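Local coordinates for glycerophosphodiester phosphodiesterase (Parabacteroides distasonis, PDB 3NO3), which belongs to the glycerophosphoryl diester phosphodiesterase family, has a TIM-barrel fold and holds a magnesium ion in its barrel, at residues I136-D141 and Y157-L162; A142-I147 and K168-T173; G174-Y179 and T198-T203; G37-V42 and R99-L104. One frame throughout, in Å; residues are numbered along the deposited sequence. Where two conformers were deposited one is given.

Interaction 1 of 4, residues I136-D141 and Y157-L162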
loop_
_atom_site.group_PDB
_atom_site.type_symbol
_atom_site.label_atom_id
_atom_site.label_comp_id
_atom_site.label_asym_id
_atom_site.label_seq_id
_atom_site.Cartn_x
_atom_site.Cartn_y
_atom_site.Cartn_z
ATOM N N ILE A 136 5.385 -1.615 -0.254
ATOM C CA ILE A 136 4.862 -2.934 -0.594
ATOM C C ILE A 136 4.990 -3.139 -2.100
ATOM O O ILE A 136 4.900 -2.170 -2.846
ATOM C CB ILE A 136 3.406 -3.124 -0.108
ATOM C CG1 ILE A 136 2.403 -2.193 -0.824
ATOM C CG2 ILE A 136 3.295 -2.875 1.449
ATOM C CD1 ILE A 136 0.879 -2.406 -0.408
ATOM N N SER A 137 5.174 -4.370 -2.578
ATOM C CA SER A 137 5.198 -4.615 -4.033
ATOM C C SER A 137 4.979 -6.093 -4.327
ATOM O O SER A 137 5.415 -6.945 -3.558
ATOM C CB SER A 137 6.541 -4.174 -4.660
ATOM O OG SER A 137 6.541 -4.250 -6.065
ATOM N N PHE A 138 4.325 -6.397 -5.438
ATOM C CA PHE A 138 4.370 -7.751 -5.986
ATOM C C PHE A 138 5.702 -8.137 -6.571
ATOM O O PHE A 138 5.931 -9.332 -6.784
ATOM C CB PHE A 138 3.326 -7.925 -7.115
ATOM C CG PHE A 138 1.896 -7.997 -6.596
ATOM C CD1 PHE A 138 1.354 -9.208 -6.198
ATOM C CD2 PHE A 138 1.117 -6.862 -6.497
ATOM C CE1 PHE A 138 0.045 -9.272 -5.694
ATOM C CE2 PHE A 138 -0.199 -6.930 -6.028
ATOM C CZ PHE A 138 -0.717 -8.131 -5.627
ATOM N N ASN A 139 6.533 -7.147 -6.921
ATOM C CA ASN A 139 7.762 -7.398 -7.637
ATOM C C ASN A 139 8.936 -7.572 -6.714
ATOM O O ASN A 139 9.279 -6.651 -5.945
ATOM C CB ASN A 139 8.069 -6.229 -8.601
ATOM C CG ASN A 139 9.209 -6.560 -9.533
ATOM O OD1 ASN A 139 10.386 -6.325 -9.209
ATOM N ND2 ASN A 139 8.879 -7.171 -10.682
HETATM N N MSE A 140 9.617 -8.690 -6.841
HETATM C CA MSE A 140 10.723 -9.002 -5.942
HETATM C C MSE A 140 11.938 -8.119 -6.160
HETATM O O MSE A 140 12.593 -7.755 -5.195
HETATM C CB MSE A 140 11.128 -10.470 -6.102
HETATM C CG MSE A 140 12.267 -10.928 -5.184
HETATM SE SE MSE A 140 12.023 -10.540 -3.284
HETATM C CE MSE A 140 10.761 -11.954 -2.943
ATOM N N ASP A 141 12.207 -7.749 -7.412
ATOM C CA ASP A 141 13.343 -6.831 -7.710
ATOM C C ASP A 141 13.118 -5.445 -7.105
ATOM O O ASP A 141 14.061 -4.867 -6.531
ATOM C CB ASP A 141 13.628 -6.786 -9.224
ATOM C CG ASP A 141 13.926 -8.176 -9.799
ATOM O OD1 ASP A 141 14.965 -8.726 -9.402
ATOM O OD2 ASP A 141 13.128 -8.706 -10.589
ATOM N N TYR A 157 6.186 -8.005 1.181
ATOM C CA TYR A 157 5.970 -8.646 -0.102
ATOM C C TYR A 157 4.485 -8.879 -0.301
ATOM O O TYR A 157 3.807 -9.307 0.645
ATOM C CB TYR A 157 6.671 -9.976 -0.111
ATOM C CG TYR A 157 6.790 -10.702 -1.412
ATOM C CD1 TYR A 157 7.223 -10.058 -2.587
ATOM C CD2 TYR A 157 6.613 -12.062 -1.463
ATOM C CE1 TYR A 157 7.390 -10.742 -3.745
ATOM C CE2 TYR A 157 6.815 -12.772 -2.625
ATOM C CZ TYR A 157 7.225 -12.116 -3.756
ATOM O OH TYR A 157 7.381 -12.834 -4.896
ATOM N N LEU A 158 3.983 -8.668 -1.531
ATOM C CA LEU A 158 2.568 -8.894 -1.849
ATOM C C LEU A 158 2.213 -10.245 -2.472
ATOM O O LEU A 158 1.062 -10.624 -2.453
ATOM C CB LEU A 158 2.031 -7.779 -2.768
ATOM C CG LEU A 158 1.725 -6.436 -2.112
ATOM C CD1 LEU A 158 1.609 -5.376 -3.243
ATOM C CD2 LEU A 158 0.437 -6.477 -1.263
ATOM N N ASN A 159 3.173 -10.971 -3.034
ATOM C CA ASN A 159 2.801 -11.997 -4.048
ATOM C C ASN A 159 2.353 -13.351 -3.498
ATOM O O ASN A 159 1.721 -14.144 -4.229
ATOM C CB ASN A 159 3.949 -12.180 -5.030
ATOM C CG ASN A 159 3.515 -12.848 -6.300
ATOM O OD1 ASN A 159 2.640 -12.345 -6.956
ATOM N ND2 ASN A 159 4.091 -14.026 -6.627
ATOM N N GLY A 160 2.679 -13.648 -2.236
ATOM C CA GLY A 160 1.981 -14.696 -1.512
ATOM C C GLY A 160 2.668 -16.058 -1.418
ATOM O O GLY A 160 2.155 -16.926 -0.706
ATOM N N GLU A 161 3.832 -16.251 -2.049
ATOM C CA GLU A 161 4.385 -17.615 -2.175
ATOM C C GLU A 161 5.533 -17.919 -1.218
ATOM O O GLU A 161 5.921 -19.047 -1.118
ATOM C CB GLU A 161 4.779 -17.939 -3.638
ATOM C CG GLU A 161 6.134 -17.401 -4.154
ATOM C CD GLU A 161 6.159 -15.900 -4.432
ATOM O OE1 GLU A 161 5.096 -15.237 -4.389
ATOM O OE2 GLU A 161 7.259 -15.372 -4.714
ATOM N N LEU A 162 6.062 -16.922 -0.527
ATOM C CA LEU A 162 7.224 -17.093 0.336
ATOM C C LEU A 162 6.773 -17.109 1.788
ATOM O O LEU A 162 5.917 -16.303 2.177
ATOM C CB LEU A 162 8.241 -15.972 0.048
ATOM C CG LEU A 162 8.990 -16.085 -1.302
ATOM C CD1 LEU A 162 9.970 -14.953 -1.423
ATOM C CD2 LEU A 162 9.726 -17.451 -1.466
HETATM O O HOH W 1 6.767 -11.695 -7.778
#
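Phe138 lies flat on Leu158. Leu158 CB sits over the centre of the phenyl face, 3.6 Å from the ring centroid and 6° off the normal, a close CH-pi contact. Leu158 CD1 touches Phe138 CD2 at 3.6 Å and also meets Ile136 CG1 at 4.1 Å. This part is tight, beside Glu103 of strand 99-104. A second tight part is Met140, a selenomethionine bent at chi2 and chi3. Its CE lies over one Tyr157 face, 3.8 Å from the centroid, and meets Leu162 CD1 tip to tip at 3.5 Å, closer than usual. The segments carry on from two neighbouring parallel strands of the TIM barrel, paired at Ser137 and Tyr157. One backbone bond crosses, Leu158 N to Ser137 O, 3.0 Å. Ser137 OG accepts from Asn139 N, an ST turn leading into helix 140-149, and also bonds Leu104 O. On the exposed side, Asn159 OD1 meets the Phe138 edge at CD1, a water bridges Phe138 O and Tyr157 OH, and Tyr157 OH donates to Glu161 OE2.

Interaction 2 of 4, residues A142-I147 and K168-T173; sequences ACKEFI and KELGFT
Ile147 has the most surface buried here, and it packs on Phe172 and on the turn before it. The contact joins two outer helices of the TIM barrel: helix 140-149 and the C-terminal end of helix 164-169 with the loop that follows. That loop leads on to strand 174-178. Helix 164-169 ends in a Schellman motif at Gly171, which has positive phi and whose N bonds back to Lys168 O. The turn brings two carbonyl oxygens up to Ile147, which packs against the Gly171 backbone. Ile147 CG1 lies 3.7 Å from Gly171 O, and Ile147 CD1 lies 3.7 Å from Leu170 O. In Ile147, chi1 of -70° sets CG1 anti to the carbonyl carbon, and the extended chi2 (160°) carries CD1 over the centre of one Phe172 face. CD1 is 3.9 Å from the ring centroid and 8° off the normal. Phe172 is buried, and the far end of its ring reaches Cys143 one helical turn earlier. Leu170 is more exposed. Its CD2 meets the aliphatic part of Lys144 loosely, at CE. No hydrogen bond crosses between the segments, so the contact is made by packing. Cys143 CB lies 3.5 Å from Phe172 CZ, and Cys143 SG sits at the ring edge, 4.9 Å from the centroid.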
loop_
_atom_site.group_PDB
_atom_site.type_symbol
_atom_site.label_atom_id
_atom_site.label_comp_id
_atom_site.label_asym_id
_atom_site.label_seq_id
_atom_site.Cartn_x
_atom_site.Cartn_y
_atom_site.Cartn_z
ATOM N N ALA A 142 11.871 -4.950 -7.140
ATOM C CA ALA A 142 11.531 -3.694 -6.483
ATOM C C ALA A 142 11.738 -3.774 -4.960
ATOM O O ALA A 142 12.347 -2.907 -4.396
ATOM C CB ALA A 142 10.068 -3.282 -6.782
ATOM N N CYS A 143 11.178 -4.806 -4.336
ATOM C CA CYS A 143 11.304 -5.033 -2.882
ATOM C C CYS A 143 12.771 -5.099 -2.452
ATOM O O CYS A 143 13.147 -4.467 -1.502
ATOM C CB CYS A 143 10.620 -6.331 -2.484
ATOM S SG CYS A 143 8.790 -6.334 -2.649
ATOM N N LYS A 144 13.588 -5.850 -3.181
ATOM C CA LYS A 144 15.004 -5.986 -2.806
ATOM C C LYS A 144 15.744 -4.642 -2.860
ATOM O O LYS A 144 16.571 -4.327 -1.970
ATOM C CB LYS A 144 15.700 -7.031 -3.701
ATOM C CG LYS A 144 15.387 -8.514 -3.365
ATOM C CD LYS A 144 16.050 -9.436 -4.432
ATOM C CE LYS A 144 16.111 -10.856 -4.013
ATOM N NZ LYS A 144 16.667 -11.658 -5.154
ATOM N N GLU A 145 15.419 -3.825 -3.859
ATOM C CA GLU A 145 16.010 -2.483 -3.952
ATOM C C GLU A 145 15.529 -1.560 -2.849
ATOM O O GLU A 145 16.327 -0.824 -2.293
ATOM C CB GLU A 145 15.724 -1.878 -5.339
ATOM C CG GLU A 145 16.530 -0.610 -5.668
ATOM C CD GLU A 145 18.047 -0.801 -5.723
ATOM O OE1 GLU A 145 18.588 -1.912 -5.506
ATOM O OE2 GLU A 145 18.735 0.215 -5.967
ATOM N N PHE A 146 14.246 -1.605 -2.481
ATOM C CA PHE A 146 13.800 -0.840 -1.298
ATOM C C PHE A 146 14.519 -1.268 0.005
ATOM O O PHE A 146 14.994 -0.445 0.788
ATOM C CB PHE A 146 12.285 -0.983 -1.082
ATOM C CG PHE A 146 11.432 -0.193 -2.046
ATOM C CD1 PHE A 146 11.577 1.189 -2.177
ATOM C CD2 PHE A 146 10.399 -0.820 -2.730
ATOM C CE1 PHE A 146 10.747 1.935 -3.036
ATOM C CE2 PHE A 146 9.597 -0.104 -3.631
ATOM C CZ PHE A 146 9.765 1.280 -3.765
ATOM N N ILE A 147 14.659 -2.566 0.188
ATOM C CA ILE A 147 15.379 -3.106 1.349
ATOM C C ILE A 147 16.847 -2.601 1.365
ATOM O O ILE A 147 17.346 -2.142 2.407
ATOM C CB ILE A 147 15.285 -4.668 1.366
ATOM C CG1 ILE A 147 13.838 -5.118 1.687
ATOM C CG2 ILE A 147 16.275 -5.298 2.401
ATOM C CD1 ILE A 147 13.543 -6.568 1.259
ATOM N N LYS A 168 11.982 -13.143 5.937
ATOM C CA LYS A 168 12.869 -12.560 6.945
ATOM C C LYS A 168 14.315 -12.653 6.486
ATOM O O LYS A 168 15.045 -11.704 6.642
ATOM C CB LYS A 168 12.692 -13.251 8.303
ATOM C CG LYS A 168 13.435 -12.597 9.476
ATOM C CD LYS A 168 12.990 -11.206 9.746
ATOM C CE LYS A 168 13.745 -10.658 10.921
ATOM N NZ LYS A 168 12.862 -9.865 11.782
ATOM N N GLU A 169 14.682 -13.797 5.901
ATOM C CA GLU A 169 16.056 -14.027 5.416
ATOM C C GLU A 169 16.479 -13.017 4.332
ATOM O O GLU A 169 17.656 -12.618 4.258
ATOM C CB GLU A 169 16.215 -15.455 4.898
ATOM C CG GLU A 169 17.698 -15.855 4.667
ATOM C CD GLU A 169 17.872 -17.318 4.313
ATOM O OE1 GLU A 169 16.848 -18.062 4.235
ATOM O OE2 GLU A 169 19.037 -17.721 4.108
ATOM N N LEU A 170 15.521 -12.608 3.506
ATOM C CA LEU A 170 15.718 -11.583 2.449
ATOM C C LEU A 170 15.717 -10.127 2.968
ATOM O O LEU A 170 16.010 -9.213 2.190
ATOM C CB LEU A 170 14.699 -11.771 1.290
ATOM C CG LEU A 170 14.928 -13.079 0.464
ATOM C CD1 LEU A 170 13.738 -13.450 -0.429
ATOM C CD2 LEU A 170 16.186 -13.021 -0.403
ATOM N N GLY A 171 15.455 -9.913 4.265
ATOM C CA GLY A 171 15.390 -8.558 4.842
ATOM C C GLY A 171 14.032 -7.889 4.784
ATOM O O GLY A 171 13.919 -6.699 5.060
ATOM N N PHE A 172 12.973 -8.635 4.502
ATOM C CA PHE A 172 11.633 -8.052 4.590
ATOM C C PHE A 172 11.283 -7.806 6.038
ATOM O O PHE A 172 11.774 -8.525 6.928
ATOM C CB PHE A 172 10.585 -8.985 3.987
ATOM C CG PHE A 172 10.562 -9.010 2.469
ATOM C CD1 PHE A 172 11.406 -9.832 1.741
ATOM C CD2 PHE A 172 9.695 -8.169 1.770
ATOM C CE1 PHE A 172 11.363 -9.840 0.338
ATOM C CE2 PHE A 172 9.665 -8.181 0.400
ATOM C CZ PHE A 172 10.477 -9.017 -0.313
ATOM N N THR A 173 10.450 -6.796 6.279
ATOM C CA THR A 173 9.918 -6.527 7.590
ATOM C C THR A 173 8.453 -6.994 7.739
ATOM O O THR A 173 7.926 -6.920 8.837
ATOM C CB THR A 173 10.003 -5.032 7.953
ATOM O OG1 THR A 173 9.094 -4.316 7.125
ATOM C CG2 THR A 173 11.416 -4.521 7.763
#

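Interaction 3 of 4, residues G174-Y179 and T198-T203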
loop_
_atom_site.group_PDB
_atom_site.type_symbol
_atom_site.label_atom_id
_atom_site.label_comp_id
_atom_site.label_asym_id
_atom_site.label_seq_id
_atom_site.Cartn_x
_atom_site.Cartn_y
_atom_site.Cartn_z
ATOM N N GLY A 174 7.819 -7.478 6.670
ATOM C CA GLY A 174 6.481 -8.018 6.758
ATOM C C GLY A 174 5.990 -8.748 5.514
ATOM O O GLY A 174 6.687 -8.802 4.517
ATOM N N LEU A 175 4.836 -9.395 5.630
ATOM C CA LEU A 175 4.074 -9.879 4.505
ATOM C C LEU A 175 2.784 -9.079 4.419
ATOM O O LEU A 175 2.285 -8.558 5.425
ATOM C CB LEU A 175 3.760 -11.379 4.626
ATOM C CG LEU A 175 2.909 -12.001 5.721
ATOM C CD1 LEU A 175 1.418 -11.788 5.557
ATOM C CD2 LEU A 175 3.268 -13.545 5.779
ATOM N N ASP A 176 2.263 -9.011 3.202
ATOM C CA ASP A 176 1.001 -8.357 2.873
ATOM C C ASP A 176 0.326 -9.233 1.810
ATOM O O ASP A 176 0.536 -9.051 0.618
ATOM C CB ASP A 176 1.290 -6.932 2.399
ATOM C CG ASP A 176 0.079 -6.110 2.212
ATOM O OD1 ASP A 176 -1.052 -6.536 2.516
ATOM O OD2 ASP A 176 0.265 -4.949 1.851
ATOM N N TYR A 177 -0.412 -10.244 2.257
ATOM C CA TYR A 177 -0.798 -11.359 1.403
ATOM C C TYR A 177 -2.321 -11.437 1.240
ATOM O O TYR A 177 -3.070 -11.002 2.118
ATOM C CB TYR A 177 -0.267 -12.656 1.991
ATOM C CG TYR A 177 1.212 -12.987 1.780
ATOM C CD1 TYR A 177 2.107 -12.152 1.052
ATOM C CD2 TYR A 177 1.712 -14.206 2.248
ATOM C CE1 TYR A 177 3.402 -12.517 0.854
ATOM C CE2 TYR A 177 3.036 -14.587 2.013
ATOM C CZ TYR A 177 3.865 -13.741 1.305
ATOM O OH TYR A 177 5.133 -14.107 1.062
ATOM N N HIS A 178 -2.761 -11.992 0.111
ATOM C CA HIS A 178 -4.192 -12.190 -0.154
ATOM C C HIS A 178 -4.803 -13.071 0.935
ATOM O O HIS A 178 -4.165 -13.985 1.420
ATOM C CB HIS A 178 -4.413 -12.793 -1.552
ATOM C CG HIS A 178 -5.851 -12.886 -1.963
ATOM N ND1 HIS A 178 -6.502 -14.092 -2.085
ATOM C CD2 HIS A 178 -6.757 -11.932 -2.287
ATOM C CE1 HIS A 178 -7.754 -13.874 -2.462
ATOM N NE2 HIS A 178 -7.928 -12.572 -2.604
ATOM N N TYR A 179 -6.026 -12.773 1.349
ATOM C CA TYR A 179 -6.628 -13.527 2.433
ATOM C C TYR A 179 -6.624 -15.050 2.250
ATOM O O TYR A 179 -6.438 -15.767 3.223
ATOM C CB TYR A 179 -8.034 -13.000 2.798
ATOM C CG TYR A 179 -9.096 -13.126 1.745
ATOM C CD1 TYR A 179 -9.844 -14.288 1.615
ATOM C CD2 TYR A 179 -9.429 -12.043 0.932
ATOM C CE1 TYR A 179 -10.889 -14.379 0.649
ATOM C CE2 TYR A 179 -10.451 -12.131 -0.018
ATOM C CZ TYR A 179 -11.159 -13.303 -0.163
ATOM O OH TYR A 179 -12.149 -13.380 -1.110
ATOM N N THR A 198 5.690 -7.882 10.615
ATOM C CA THR A 198 4.239 -7.612 10.545
ATOM C C THR A 198 3.480 -8.487 9.511
ATOM O O THR A 198 4.051 -8.959 8.510
ATOM C CB THR A 198 3.934 -6.142 10.305
ATOM O OG1 THR A 198 4.431 -5.737 9.018
ATOM C CG2 THR A 198 4.549 -5.333 11.428
ATOM N N SER A 199 2.197 -8.700 9.783
ATOM C CA SER A 199 1.309 -9.408 8.863
ATOM C C SER A 199 0.217 -8.428 8.424
ATOM O O SER A 199 -0.345 -7.730 9.259
ATOM C CB SER A 199 0.717 -10.638 9.541
ATOM O OG SER A 199 0.066 -10.304 10.730
ATOM N N ASN A 200 -0.048 -8.368 7.128
ATOM C CA ASN A 200 -1.097 -7.497 6.529
ATOM C C ASN A 200 -1.873 -8.405 5.568
ATOM O O ASN A 200 -1.296 -9.370 5.019
ATOM C CB ASN A 200 -0.406 -6.311 5.852
ATOM C CG ASN A 200 -1.352 -5.226 5.294
ATOM O OD1 ASN A 200 -2.595 -5.307 5.319
ATOM N ND2 ASN A 200 -0.710 -4.175 4.789
ATOM N N VAL A 201 -3.189 -8.164 5.446
ATOM C CA VAL A 201 -4.028 -8.983 4.590
ATOM C C VAL A 201 -4.887 -8.083 3.686
ATOM O O VAL A 201 -5.372 -7.056 4.136
ATOM C CB VAL A 201 -4.895 -9.979 5.417
ATOM C CG1 VAL A 201 -5.888 -9.255 6.381
ATOM C CG2 VAL A 201 -5.608 -10.959 4.492
ATOM N N TRP A 202 -5.042 -8.478 2.417
ATOM C CA TRP A 202 -5.799 -7.679 1.421
ATOM C C TRP A 202 -6.750 -8.561 0.589
ATOM O O TRP A 202 -6.548 -9.776 0.557
ATOM C CB TRP A 202 -4.845 -6.923 0.473
ATOM C CG TRP A 202 -3.867 -7.779 -0.287
ATOM C CD1 TRP A 202 -2.604 -8.109 0.092
ATOM C CD2 TRP A 202 -4.067 -8.395 -1.571
ATOM N NE1 TRP A 202 -2.018 -8.911 -0.833
ATOM C CE2 TRP A 202 -2.883 -9.093 -1.881
ATOM C CE3 TRP A 202 -5.129 -8.407 -2.499
ATOM C CZ2 TRP A 202 -2.725 -9.831 -3.075
ATOM C CZ3 TRP A 202 -4.967 -9.130 -3.695
ATOM C CH2 TRP A 202 -3.782 -9.847 -3.961
ATOM N N THR A 203 -7.804 -8.022 -0.049
ATOM C CA THR A 203 -8.463 -6.761 0.255
ATOM C C THR A 203 -9.721 -7.274 0.937
ATOM O O THR A 203 -10.489 -7.970 0.299
ATOM C CB THR A 203 -8.700 -5.951 -1.027
ATOM O OG1 THR A 203 -7.415 -5.529 -1.514
ATOM C CG2 THR A 203 -9.509 -4.708 -0.758
HETATM O O HOH W 2 2.943 -6.360 6.764
#
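Trp202 and His178 meet edge to face. The edge of the imidazole points at the indole face, with the planes at 61° and the centroid of the six-membered ring 5.0 Å from that of His178. His178 CB lies over the same six-membered ring, and His178 N is 3.2 Å above the indole plane, toward its rim. The His178 ring has Trp202 CE3 at its edge and Tyr179 CD2 over one face. Leu175 CB lies over the centre of one Tyr177 face. At the indole edge, Trp202 NE1 donates to Asp176 O at 2.9 Å. The acceptor lies in the ring plane, but the donor stands above the carbonyl plane. This bond holds the ring across the neighbouring strand. Asp176 and Asn200 form a second flat pair. Their carboxylate and amide lie side by side, stacked with planes 10° apart and pointing the same way. They are not hydrogen-bonded to each other; Asn200 OD1 is bonded to Thr222 OG1 of the next strand. A water donates to Leu175 O and also bonds Thr198 OG1. Val201 CG2 packs on Tyr179 CB at 3.6 Å. Main-chain bonds alternate from Leu175 N to Thr198 O through to Tyr179 N and Trp202 O. This in-register parallel pairing is that of adjacent strands in a TIM barrel, joined here through helices 179-184 and 188-194.

Interaction 4 of 4, residues G37-V42 and R99-L104. With MG (magnesium ion), chain B.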
loop_
_atom_site.group_PDB
_atom_site.type_symbol
_atom_site.label_atom_id
_atom_site.label_comp_id
_atom_site.label_asym_id
_atom_site.label_seq_id
_atom_site.Cartn_x
_atom_site.Cartn_y
_atom_site.Cartn_z
ATOM N N GLY A 37 -3.416 3.745 8.072
ATOM C CA GLY A 37 -2.766 4.025 6.819
ATOM C C GLY A 37 -3.650 4.188 5.629
ATOM O O GLY A 37 -4.825 3.790 5.629
ATOM N N SER A 38 -3.068 4.823 4.613
ATOM C CA SER A 38 -3.685 5.006 3.307
ATOM C C SER A 38 -2.748 4.418 2.252
ATOM O O SER A 38 -1.591 4.845 2.128
ATOM C CB SER A 38 -3.952 6.482 3.026
ATOM O OG SER A 38 -4.998 6.634 2.060
ATOM N N GLU A 39 -3.262 3.441 1.500
ATOM C CA GLU A 39 -2.512 2.747 0.450
ATOM C C GLU A 39 -2.763 3.393 -0.911
ATOM O O GLU A 39 -3.866 3.918 -1.193
ATOM C CB GLU A 39 -2.874 1.264 0.449
ATOM C CG GLU A 39 -2.047 0.403 -0.496
ATOM C CD GLU A 39 -2.689 0.094 -1.838
ATOM O OE1 GLU A 39 -3.787 0.595 -2.203
ATOM O OE2 GLU A 39 -2.108 -0.780 -2.555
ATOM N N PHE A 40 -1.712 3.379 -1.723
ATOM C CA PHE A 40 -1.778 3.914 -3.067
ATOM C C PHE A 40 -0.763 3.226 -3.987
ATOM O O PHE A 40 0.245 2.698 -3.507
ATOM C CB PHE A 40 -1.628 5.458 -3.011
ATOM C CG PHE A 40 -0.374 5.907 -2.364
ATOM C CD1 PHE A 40 0.777 6.091 -3.113
ATOM C CD2 PHE A 40 -0.316 6.135 -0.995
ATOM C CE1 PHE A 40 1.945 6.492 -2.494
ATOM C CE2 PHE A 40 0.854 6.538 -0.389
ATOM C CZ PHE A 40 1.986 6.716 -1.149
ATOM N N ASP A 41 -1.056 3.242 -5.301
ATOM C CA ASP A 41 -0.297 2.512 -6.291
ATOM C C ASP A 41 0.510 3.448 -7.182
ATOM O O ASP A 41 -0.009 4.450 -7.668
ATOM C CB ASP A 41 -1.246 1.693 -7.138
ATOM C CG ASP A 41 -2.138 0.837 -6.310
ATOM O OD1 ASP A 41 -1.598 -0.041 -5.603
ATOM O OD2 ASP A 41 -3.382 0.972 -6.355
ATOM N N VAL A 42 1.777 3.122 -7.395
ATOM C CA VAL A 42 2.713 4.032 -8.077
ATOM C C VAL A 42 3.351 3.374 -9.316
ATOM O O VAL A 42 3.815 2.244 -9.234
ATOM C CB VAL A 42 3.775 4.508 -7.114
ATOM C CG1 VAL A 42 4.772 5.524 -7.828
ATOM C CG2 VAL A 42 3.116 5.134 -5.847
ATOM N N ARG A 99 -0.114 6.911 8.084
ATOM C CA ARG A 99 0.972 6.162 7.502
ATOM C C ARG A 99 0.718 6.008 5.998
ATOM O O ARG A 99 -0.425 5.786 5.588
ATOM C CB ARG A 99 0.984 4.781 8.136
ATOM C CG ARG A 99 2.257 4.071 8.042
ATOM C CD ARG A 99 3.180 4.562 9.114
ATOM N NE ARG A 99 4.439 3.882 8.933
ATOM C CZ ARG A 99 5.546 4.155 9.586
ATOM N NH1 ARG A 99 5.574 5.091 10.559
ATOM N NH2 ARG A 99 6.624 3.422 9.300
ATOM N N LEU A 100 1.772 6.119 5.195
ATOM C CA LEU A 100 1.676 6.038 3.747
ATOM C C LEU A 100 2.095 4.644 3.308
ATOM O O LEU A 100 3.228 4.258 3.510
ATOM C CB LEU A 100 2.522 7.148 3.120
ATOM C CG LEU A 100 2.159 8.570 3.613
ATOM C CD1 LEU A 100 2.982 9.558 2.861
ATOM C CD2 LEU A 100 0.617 8.872 3.404
ATOM N N ILE A 101 1.150 3.871 2.763
ATOM C CA ILE A 101 1.387 2.502 2.339
ATOM C C ILE A 101 1.564 2.530 0.812
ATOM O O ILE A 101 0.614 2.575 0.069
ATOM C CB ILE A 101 0.262 1.527 2.785
ATOM C CG1 ILE A 101 -0.052 1.666 4.290
ATOM C CG2 ILE A 101 0.662 0.109 2.456
ATOM C CD1 ILE A 101 1.127 1.471 5.257
ATOM N N PHE A 102 2.819 2.535 0.368
ATOM C CA PHE A 102 3.233 2.899 -0.979
ATOM C C PHE A 102 3.415 1.591 -1.713
ATOM O O PHE A 102 4.386 0.887 -1.447
ATOM C CB PHE A 102 4.566 3.660 -0.812
ATOM C CG PHE A 102 5.197 4.259 -2.065
ATOM C CD1 PHE A 102 5.543 3.511 -3.204
ATOM C CD2 PHE A 102 5.586 5.592 -2.038
ATOM C CE1 PHE A 102 6.188 4.090 -4.272
ATOM C CE2 PHE A 102 6.220 6.178 -3.109
ATOM C CZ PHE A 102 6.513 5.444 -4.222
ATOM N N GLU A 103 2.483 1.249 -2.602
ATOM C CA GLU A 103 2.667 0.117 -3.496
ATOM C C GLU A 103 3.408 0.552 -4.766
ATOM O O GLU A 103 2.857 1.319 -5.566
ATOM C CB GLU A 103 1.357 -0.587 -3.865
ATOM C CG GLU A 103 1.658 -1.803 -4.745
ATOM C CD GLU A 103 0.458 -2.668 -5.121
ATOM O OE1 GLU A 103 -0.630 -2.577 -4.504
ATOM O OE2 GLU A 103 0.643 -3.504 -6.018
ATOM N N LEU A 104 4.621 0.054 -4.980
ATOM C CA LEU A 104 5.250 0.241 -6.307
ATOM C C LEU A 104 4.733 -0.885 -7.219
ATOM O O LEU A 104 4.930 -2.085 -6.935
ATOM C CB LEU A 104 6.774 0.227 -6.262
ATOM C CG LEU A 104 7.513 0.635 -7.529
ATOM C CD1 LEU A 104 7.141 2.120 -7.976
ATOM C CD2 LEU A 104 9.059 0.424 -7.341
HETATM MG MG MG B . -2.377 -1.606 -4.475
HETATM O O HOH W 3 -4.287 -0.613 -4.537
HETATM O O HOH W 4 -3.013 -2.542 -6.292
#
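Phe40 and Phe102 touch on one side of two parallel TIM-barrel strands, Phe40 CE1 to Phe102 CD2 at 3.8 Å, while Glu39, Asp41 and Glu103 bind magnesium on the other. Five main-chain hydrogen bonds join them in register. On the helix-facing side, the Phe40 ring leans across to the neighbouring strand. Phe102 CA lies over its face and Leu100 CB fits against its edge, 3.9 Å from Phe40 CE2. The phenyl rings meet obliquely, planes at 59°. Val42 CG2 is the next bump, over the Phe102 face and 3.9 Å from its centroid. Helices 85-94 and 110-126 cover this layer. Inside the barrel, Ile101 CG1 lies beside Gly37 CA, at 4.4 Å. Glu39 crosses Ile101 at about a right angle, CB to CB 3.9 Å. The Glu39 chain bends at chi2 (-98°), Glu103 runs extended, and both carboxylates reach the metal. Arg11 N bonds Glu39 OE1 and Asn22 ND2 bonds Asp41 OD2, the oxygens that do not bind the metal. A water that donates to both also binds the ion, as do a second water and one further atom. Magnesium is bound by Glu39 OE2 and Asp41 OD1, each at 2.1 Å, and by Glu103 OE1 at 2.0 Å.

In the fold
All four contacts belong to one TIM barrel. Along the chain, interaction 4 closes first. Interactions 1 and 2 then overlap, their segments alternating, and interaction 3 follows. Interactions 1, 3 and 4 reach the same curled sheet; interaction 2 lies outside it, between helices. Strand 99-104 of interaction 4 pairs with strand 133-137 of interaction 1, and strand 155-157 pairs with strand 174-178 of interaction 3. Interactions 1 and 2 share helix 140-149, with centres about 10 Å apart. Interactions 2 and 4 are the most distant, about 17 Å between centres. Interactions 3 and 4 do not touch. Phe138 and Leu158 of interaction 1 pack on Glu103, linking the loops to the magnesium site.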